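Local coordinates for protein methyltransferase (Streptococcus pyogenes, PDB 2ESR) that probably transfers methyl groups from S-adenosylmethionine to RNA, likely to a guanine of ribosomal RNA, at residues L36-G41 against V58-N63; F105-Y110 against V135-K140. All coordinates share one frame; numbering follows the deposited sequence.

Interaction 1. Residues L36-G41 against V58-N63; sequences LDLFAG and VLVEKN
Strands 34-38 and 56-60 run side by side in parallel register, with D37 opposite L59. D37 makes both its bonds to strand 56-60 from one edge of its backbone: its N donates to V58 O at 2.8 Å, and its O accepts from V60 N at 2.9 Å. L36, L38, V58 and V60 share one face of the sheet. There L38 and V60 lie alongside each other, pointing the same way, and L38 CD2 meets V60 CG2 at 3.6 Å. D37 and L59 lie on the other face. Past the strand the chain turns, and A40 CB comes down on L59 CB at 3.9 Å. A40 N donates to V60 O at 2.9 Å, from above the carbonyl plane. E61 leaves its backbone with CG anti to N (chi1 176°) and bends at chi2 (56°). This brings E61 OE1 to 2.6 Å from G41 N, which approaches above the carboxylate plane. E61 OE2 takes N63 N at 3.1 Å on its anti lone pair. One carboxylate thus ties the glycine-rich turn to the start of helix 64-75. In class I methyltransferases an acidic residue here commonly binds the cofactor ribose. The two N-H donors would favour an ionised E61.

Interaction 2. Residues F105-Y110 against V135-K140; sequences FLDPPY and VCETDK
F105 and V135 pair on one face of a parallel strand pair, and L106 and C136 on the other. F105 has CG beside its backbone N (chi1 -72°), and its ring lies alongside V135. Ring atom CD1 of F105 is 3.7 Å from V135 CB. Helix 19-26 packs on this side, with I26 touching both residues. L106 and C136 also swing CG and SG beside their own N, toward helix 111-124. The backbone bonds straddle L106: its N donates to V135 O at 2.8 Å, and its O accepts from E137 N at a longer 3.2 Å. Beyond the strand, D107 opens the DPPY sequence. Its CG is anti to N (chi1 -176°), and E137 has the same first torsion with an extended chain beyond. The two side chains cross obliquely, their carboxylate planes 56° apart. D107 OD1 and E137 OE1 stand 3.8 Å from each other, and one water donates to both, at 2.7 Å from D107 OD1 and 2.7 Å from E137 OE1. The DPPY sequence marks the probable catalytic loop, as in related amino-methyltransferases. The water probably eases the repulsion between these like charges. The remaining repulsion could raise the pKa of one of the acids.

In the fold
Both interactions belong to one sheet and lie at the C-terminal ends of its parallel strands. Strands 34-38 and 101-106 are neighbours, so L36 and L38 are probably bonded to F105 through the backbone. F39 then packs on P108, joining the turn of interaction 1 to the DPPY loop of interaction 2. Each contact is buried at its strands and opens toward the loops. Interaction 1 closes a beta-alpha-beta unit, and its acid grips backbone N-H groups. Interaction 2 spans the step from strand 101-106 to strand 132-139, and its acids face each other through water. Together they frame what is probably the cofactor and substrate end of a Rossmann-like methyltransferase.

Interaction 1. Residues L36-G41 against V58-N63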
loop_
_atom_site.group_PDB
_atom_site.type_symbol
_atom_site.label_atom_id
_atom_site.label_comp_id
_atom_site.label_asym_id
_atom_site.label_seq_id
_atom_site.Cartn_x
_atom_site.Cartn_y
_atom_site.Cartn_z
ATOM N N LEU A 36 8.938 1.473 -4.160
ATOM C CA LEU A 36 8.998 1.727 -2.723
ATOM C C LEU A 36 9.776 3.029 -2.570
ATOM O O LEU A 36 10.916 3.129 -3.019
ATOM C CB LEU A 36 9.723 0.605 -1.972
ATOM C CG LEU A 36 9.979 0.890 -0.481
ATOM C CD1 LEU A 36 8.661 1.101 0.251
ATOM C CD2 LEU A 36 10.735 -0.268 0.141
ATOM N N ASP A 37 9.153 4.028 -1.956
ATOM C CA ASP A 37 9.801 5.316 -1.752
ATOM C C ASP A 37 9.905 5.542 -0.249
ATOM O O ASP A 37 8.940 5.963 0.393
ATOM C CB ASP A 37 8.971 6.430 -2.394
ATOM C CG ASP A 37 9.749 7.725 -2.566
ATOM O OD1 ASP A 37 10.754 7.925 -1.850
ATOM O OD2 ASP A 37 9.344 8.549 -3.417
ATOM N N LEU A 38 11.074 5.243 0.306
ATOM C CA LEU A 38 11.319 5.412 1.727
ATOM C C LEU A 38 11.842 6.833 1.925
ATOM O O LEU A 38 12.566 7.355 1.075
ATOM C CB LEU A 38 12.345 4.379 2.206
ATOM C CG LEU A 38 11.894 2.921 2.072
ATOM C CD1 LEU A 38 13.024 1.987 2.503
ATOM C CD2 LEU A 38 10.658 2.687 2.933
ATOM N N PHE A 39 11.485 7.448 3.046
ATOM C CA PHE A 39 11.881 8.827 3.327
ATOM C C PHE A 39 11.387 9.601 2.105
ATOM O O PHE A 39 12.113 10.403 1.520
ATOM C CB PHE A 39 13.407 8.945 3.449
ATOM C CG PHE A 39 14.043 7.855 4.276
ATOM C CD1 PHE A 39 14.562 6.714 3.664
ATOM C CD2 PHE A 39 14.117 7.964 5.661
ATOM C CE1 PHE A 39 15.144 5.698 4.423
ATOM C CE2 PHE A 39 14.697 6.952 6.430
ATOM C CZ PHE A 39 15.212 5.818 5.807
ATOM N N ALA A 40 10.133 9.348 1.743
ATOM C CA ALA A 40 9.497 9.921 0.559
ATOM C C ALA A 40 9.487 11.431 0.336
ATOM O O ALA A 40 9.437 11.878 -0.813
ATOM C CB ALA A 40 8.078 9.386 0.449
ATOM N N GLY A 41 9.521 12.217 1.406
ATOM C CA GLY A 41 9.506 13.662 1.245
ATOM C C GLY A 41 8.213 14.139 0.610
ATOM O O GLY A 41 7.142 13.973 1.192
ATOM N N VAL A 58 4.479 2.492 -2.884
ATOM C CA VAL A 58 4.254 2.562 -1.452
ATOM C C VAL A 58 5.214 3.658 -1.033
ATOM O O VAL A 58 6.403 3.596 -1.351
ATOM C CB VAL A 58 4.630 1.258 -0.715
ATOM C CG1 VAL A 58 4.592 1.496 0.802
ATOM C CG2 VAL A 58 3.665 0.149 -1.088
ATOM N N LEU A 59 4.698 4.678 -0.360
ATOM C CA LEU A 59 5.533 5.775 0.105
ATOM C C LEU A 59 5.537 5.786 1.626
ATOM O O LEU A 59 4.494 5.607 2.252
ATOM C CB LEU A 59 5.003 7.120 -0.409
ATOM C CG LEU A 59 5.076 7.414 -1.911
ATOM C CD1 LEU A 59 4.070 6.553 -2.669
ATOM C CD2 LEU A 59 4.792 8.887 -2.143
ATOM N N VAL A 60 6.710 5.978 2.220
ATOM C CA VAL A 60 6.814 6.034 3.670
ATOM C C VAL A 60 7.440 7.370 4.032
ATOM O O VAL A 60 8.531 7.690 3.577
ATOM C CB VAL A 60 7.707 4.914 4.243
ATOM C CG1 VAL A 60 7.678 4.966 5.773
ATOM C CG2 VAL A 60 7.234 3.557 3.748
ATOM N N GLU A 61 6.733 8.150 4.841
ATOM C CA GLU A 61 7.219 9.458 5.258
ATOM C C GLU A 61 6.633 9.757 6.624
ATOM O O GLU A 61 5.416 9.744 6.795
ATOM C CB GLU A 61 6.792 10.527 4.244
ATOM C CG GLU A 61 7.163 11.953 4.639
ATOM C CD GLU A 61 8.647 12.114 4.904
ATOM O OE1 GLU A 61 9.452 11.830 3.988
ATOM O OE2 GLU A 61 9.010 12.522 6.029
ATOM N N LYS A 62 7.506 10.023 7.593
ATOM C CA LYS A 62 7.086 10.302 8.963
ATOM C C LYS A 62 6.664 11.741 9.265
ATOM O O LYS A 62 5.846 11.971 10.158
ATOM C CB LYS A 62 8.196 9.895 9.936
ATOM C CG LYS A 62 7.821 8.748 10.861
ATOM C CD LYS A 62 6.551 9.060 11.646
ATOM C CE LYS A 62 6.160 7.909 12.554
ATOM N NZ LYS A 62 4.840 8.146 13.193
ATOM N N ASN A 63 7.218 12.703 8.534
ATOM C CA ASN A 63 6.892 14.115 8.752
ATOM C C ASN A 63 5.459 14.446 8.332
ATOM O O ASN A 63 5.017 14.086 7.241
ATOM C CB ASN A 63 7.882 15.005 7.993
ATOM C CG ASN A 63 7.599 16.484 8.174
ATOM O OD1 ASN A 63 6.599 17.003 7.680
ATOM N ND2 ASN A 63 8.484 17.171 8.888
#

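Interaction 2. Residues F105-Y110 against V135-K140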
loop_
_atom_site.group_PDB
_atom_site.type_symbol
_atom_site.label_atom_id
_atom_site.label_comp_id
_atom_site.label_asym_id
_atom_site.label_seq_id
_atom_site.Cartn_x
_atom_site.Cartn_y
_atom_site.Cartn_z
ATOM N N PHE A 105 13.385 4.024 -3.986
ATOM C CA PHE A 105 14.004 5.338 -3.917
ATOM C C PHE A 105 14.409 5.605 -2.477
ATOM O O PHE A 105 13.595 5.446 -1.563
ATOM C CB PHE A 105 13.035 6.423 -4.392
ATOM C CG PHE A 105 12.794 6.409 -5.877
ATOM C CD1 PHE A 105 13.818 6.718 -6.757
ATOM C CD2 PHE A 105 11.553 6.054 -6.391
ATOM C CE1 PHE A 105 13.612 6.670 -8.142
ATOM C CE2 PHE A 105 11.332 6.003 -7.772
ATOM C CZ PHE A 105 12.366 6.311 -8.649
ATOM N N LEU A 106 15.663 6.012 -2.280
ATOM C CA LEU A 106 16.180 6.292 -0.942
ATOM C C LEU A 106 16.900 7.631 -0.899
ATOM O O LEU A 106 17.886 7.840 -1.605
ATOM C CB LEU A 106 17.175 5.212 -0.498
ATOM C CG LEU A 106 16.772 3.739 -0.467
ATOM C CD1 LEU A 106 17.952 2.927 0.072
ATOM C CD2 LEU A 106 15.542 3.530 0.419
ATOM N N ASP A 107 16.395 8.535 -0.070
ATOM C CA ASP A 107 17.006 9.855 0.119
ATOM C C ASP A 107 16.740 10.166 1.585
ATOM O O ASP A 107 15.863 10.963 1.919
ATOM C CB ASP A 107 16.347 10.908 -0.777
ATOM C CG ASP A 107 17.033 12.265 -0.673
ATOM O OD1 ASP A 107 16.751 13.154 -1.504
ATOM O OD2 ASP A 107 17.852 12.437 0.254
ATOM N N PRO A 108 17.506 9.533 2.486
ATOM C CA PRO A 108 17.338 9.728 3.921
ATOM C C PRO A 108 18.318 10.665 4.601
ATOM O O PRO A 108 19.277 11.141 3.992
ATOM C CB PRO A 108 17.490 8.315 4.450
ATOM C CG PRO A 108 18.658 7.815 3.620
ATOM C CD PRO A 108 18.439 8.418 2.223
ATOM N N PRO A 109 18.061 10.957 5.884
ATOM C CA PRO A 109 18.922 11.823 6.691
ATOM C C PRO A 109 20.088 10.891 7.023
ATOM O O PRO A 109 19.930 9.666 6.940
ATOM C CB PRO A 109 18.051 12.139 7.903
ATOM C CG PRO A 109 17.215 10.917 8.036
ATOM C CD PRO A 109 16.817 10.651 6.608
ATOM N N TYR A 110 21.235 11.443 7.404
ATOM C CA TYR A 110 22.417 10.624 7.672
ATOM C C TYR A 110 22.538 9.673 6.485
ATOM O O TYR A 110 22.654 8.462 6.651
ATOM C CB TYR A 110 22.259 9.829 8.972
ATOM C CG TYR A 110 22.053 10.703 10.187
ATOM C CD1 TYR A 110 20.772 11.027 10.627
ATOM C CD2 TYR A 110 23.141 11.239 10.873
ATOM C CE1 TYR A 110 20.578 11.867 11.722
ATOM C CE2 TYR A 110 22.960 12.081 11.966
ATOM C CZ TYR A 110 21.675 12.391 12.385
ATOM O OH TYR A 110 21.492 13.225 13.463
ATOM N N VAL A 135 17.625 3.287 -6.121
ATOM C CA VAL A 135 18.099 4.609 -6.498
ATOM C C VAL A 135 18.283 5.517 -5.303
ATOM O O VAL A 135 17.330 5.827 -4.583
ATOM C CB VAL A 135 17.106 5.268 -7.482
ATOM C CG1 VAL A 135 17.617 6.620 -7.912
ATOM C CG2 VAL A 135 16.905 4.364 -8.691
ATOM N N CYS A 136 19.518 5.964 -5.115
ATOM C CA CYS A 136 19.861 6.826 -4.002
ATOM C C CYS A 136 20.230 8.220 -4.467
ATOM O O CYS A 136 21.100 8.379 -5.315
ATOM C CB CYS A 136 21.048 6.240 -3.242
ATOM S SG CYS A 136 20.839 4.516 -2.754
ATOM N N GLU A 137 19.564 9.229 -3.918
ATOM C CA GLU A 137 19.887 10.611 -4.268
ATOM C C GLU A 137 20.484 11.210 -3.004
ATOM O O GLU A 137 19.876 11.150 -1.932
ATOM C CB GLU A 137 18.632 11.380 -4.695
ATOM C CG GLU A 137 18.916 12.835 -5.056
ATOM C CD GLU A 137 17.730 13.523 -5.708
ATOM O OE1 GLU A 137 16.586 13.288 -5.261
ATOM O OE2 GLU A 137 17.946 14.306 -6.660
ATOM N N THR A 138 21.681 11.771 -3.125
ATOM C CA THR A 138 22.379 12.346 -1.975
ATOM C C THR A 138 23.154 13.589 -2.388
ATOM O O THR A 138 23.137 13.980 -3.551
ATOM C CB THR A 138 23.416 11.361 -1.423
ATOM O OG1 THR A 138 24.474 11.214 -2.384
ATOM C CG2 THR A 138 22.785 9.996 -1.181
ATOM N N ASP A 139 23.834 14.213 -1.430
ATOM C CA ASP A 139 24.649 15.374 -1.758
ATOM C C ASP A 139 25.787 14.817 -2.605
ATOM O O ASP A 139 26.108 13.632 -2.513
ATOM C CB ASP A 139 25.210 16.039 -0.497
ATOM C CG ASP A 139 24.137 16.730 0.329
ATOM O OD1 ASP A 139 23.051 17.029 -0.212
ATOM O OD2 ASP A 139 24.395 16.993 1.522
ATOM N N LYS A 140 26.387 15.662 -3.435
ATOM C CA LYS A 140 27.468 15.233 -4.314
ATOM C C LYS A 140 28.679 14.680 -3.569
ATOM O O LYS A 140 29.358 13.777 -4.058
ATOM C CB LYS A 140 27.922 16.398 -5.198
ATOM C CG LYS A 140 28.465 17.578 -4.410
ATOM C CD LYS A 140 29.115 18.627 -5.306
ATOM C CE LYS A 140 28.126 19.241 -6.274
ATOM N NZ LYS A 140 28.756 20.348 -7.051
HETATM O O HOH W 1 14.802 12.803 -3.362
#